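Local coordinates for protein putative HTH-type transcriptional regulator ybaQ (Escherichia coli, PDB 2EBY) that probably binds DNA as a helix-turn-helix transcriptional regulator of the VapA/VapI family, at residues N47-K50 / L51-E54. Numbering follows the deposited sequence.
Sequences NNRK and LTTE. With SO4 (sulfate ion), chain C.
Arg49 and Lys50 run on in extended backbone conformation into Leu51 and Thr52, and the chain turns helical at Thr53. With its chain bent at chi3 (79°), the arginine brings its guanidinium to Thr52, the two side chains crossing at about a right angle. CG2 of Thr52 sits over one face of the guanidinium, 3.6 Å from Arg49 NH1, while Arg49 NH2 comes within 3.5 Å of Leu51 CA. These are van der Waals contacts; Thr52 OG1 is instead engaged by the backbone N of Met55, making Thr52 the N-cap of helix 53-63. The Arg49 side chain also packs on Ala43, Leu44 and Met55. Residues 47-54 link helix 38-45, which ends in a Schellman motif at Asn47 and belongs to the predicted helix-turn-helix DNA-binding motif, to helix 53-63 within the Cro/C1-type domain. With an alanine at Arg49 the guanidinium is gone, and the Thr52 methyl would probably lose its cover, with a gap opening toward Ala43, Leu44 and Met55. Leu51 turns into the core against Leu44, Leu59 and Trp70, its backbone N hydrogen-bonded to Gln74 OE1. A sulfate ion, probably from the crystallisation liquor, lies at the start of helix 53-63. Its O2 accepts a hydrogen bond from Thr53 N at 2.8 Å (N-H...O angle 153°). Lys50, extended beyond CG, donates from NZ to sulfate O4 at 3.0 Å, and Thr53 OG1 lies 3.1 Å from both sulfate O1 and O2. The lysine charge and the helix N-terminus would both be expected to favour an anion here.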
loop_
_atom_site.group_PDB
_atom_site.type_symbol
_atom_site.label_atom_id
_atom_site.label_comp_id
_atom_site.label_asym_id
_atom_site.label_seq_id
_atom_site.Cartn_x
_atom_site.Cartn_y
_atom_site.Cartn_z
ATOM N N ASN A 47 -9.939 -4.566 -11.379
ATOM C CA ASN A 47 -8.558 -4.610 -10.912
ATOM C C ASN A 47 -7.522 -4.015 -11.871
ATOM O O ASN A 47 -6.392 -4.498 -11.953
ATOM C CB ASN A 47 -8.188 -6.060 -10.559
ATOM C CG ASN A 47 -6.964 -6.149 -9.659
ATOM O OD1 ASN A 47 -6.760 -5.298 -8.792
ATOM N ND2 ASN A 47 -6.152 -7.187 -9.853
ATOM N N ASN A 48 -7.902 -2.958 -12.582
ATOM C CA ASN A 48 -6.984 -2.292 -13.502
ATOM C C ASN A 48 -6.385 -1.093 -12.785
ATOM O O ASN A 48 -5.456 -0.444 -13.277
ATOM C CB ASN A 48 -7.722 -1.827 -14.758
ATOM C CG ASN A 48 -8.122 -2.986 -15.652
ATOM O OD1 ASN A 48 -7.272 -3.616 -16.285
ATOM N ND2 ASN A 48 -9.414 -3.284 -15.696
ATOM N N ARG A 49 -6.932 -0.823 -11.607
ATOM C CA ARG A 49 -6.511 0.282 -10.765
ATOM C C ARG A 49 -6.517 -0.270 -9.346
ATOM O O ARG A 49 -7.501 -0.865 -8.911
ATOM C CB ARG A 49 -7.525 1.426 -10.874
ATOM C CG ARG A 49 -7.137 2.730 -10.192
ATOM C CD ARG A 49 -8.387 3.480 -9.710
ATOM N NE ARG A 49 -8.899 2.904 -8.463
ATOM C CZ ARG A 49 -9.094 3.595 -7.340
ATOM N NH1 ARG A 49 -8.834 4.897 -7.300
ATOM N NH2 ARG A 49 -9.514 2.977 -6.248
ATOM N N LYS A 50 -5.427 -0.085 -8.621
ATOM C CA LYS A 50 -5.373 -0.579 -7.256
ATOM C C LYS A 50 -6.342 0.262 -6.429
ATOM O O LYS A 50 -6.609 1.414 -6.767
ATOM C CB LYS A 50 -3.961 -0.411 -6.693
ATOM C CG LYS A 50 -3.632 1.038 -6.349
ATOM C CD LYS A 50 -2.243 1.194 -5.748
ATOM C CE LYS A 50 -2.025 2.638 -5.302
ATOM N NZ LYS A 50 -0.687 2.872 -4.685
ATOM N N LEU A 51 -6.880 -0.308 -5.361
ATOM C CA LEU A 51 -7.770 0.446 -4.485
ATOM C C LEU A 51 -6.855 1.417 -3.736
ATOM O O LEU A 51 -5.996 0.979 -2.966
ATOM C CB LEU A 51 -8.439 -0.478 -3.472
ATOM C CG LEU A 51 -9.373 0.161 -2.443
ATOM C CD1 LEU A 51 -10.780 0.253 -3.003
ATOM C CD2 LEU A 51 -9.378 -0.689 -1.182
ATOM N N THR A 52 -7.028 2.719 -3.960
ATOM C CA THR A 52 -6.193 3.719 -3.292
ATOM C C THR A 52 -6.731 4.030 -1.896
ATOM O O THR A 52 -7.862 3.658 -1.557
ATOM C CB THR A 52 -6.142 5.048 -4.083
ATOM O OG1 THR A 52 -7.443 5.639 -4.108
ATOM C CG2 THR A 52 -5.678 4.814 -5.518
ATOM N N THR A 53 -5.922 4.718 -1.094
ATOM C CA THR A 53 -6.317 5.098 0.260
ATOM C C THR A 53 -7.557 5.993 0.214
ATOM O O THR A 53 -8.512 5.789 0.969
ATOM C CB THR A 53 -5.178 5.854 0.990
ATOM O OG1 THR A 53 -3.975 5.078 0.936
ATOM C CG2 THR A 53 -5.523 6.053 2.456
ATOM N N GLU A 54 -7.537 6.984 -0.671
ATOM C CA GLU A 54 -8.671 7.897 -0.806
ATOM C C GLU A 54 -9.937 7.146 -1.204
ATOM O O GLU A 54 -11.000 7.370 -0.625
ATOM C CB GLU A 54 -8.384 8.989 -1.847
ATOM C CG GLU A 54 -9.468 10.065 -1.916
ATOM C CD GLU A 54 -9.184 11.145 -2.952
ATOM O OE1 GLU A 54 -8.025 11.598 -3.036
ATOM O OE2 GLU A 54 -10.121 11.556 -3.673
HETATM S S SO4 C . -2.229 5.589 -2.296
HETATM O O1 SO4 C . -2.120 6.455 -1.078
HETATM O O2 SO4 C . -3.334 4.612 -2.084
HETATM O O3 SO4 C . -2.608 6.399 -3.517
HETATM O O4 SO4 C . -0.897 4.888 -2.504
#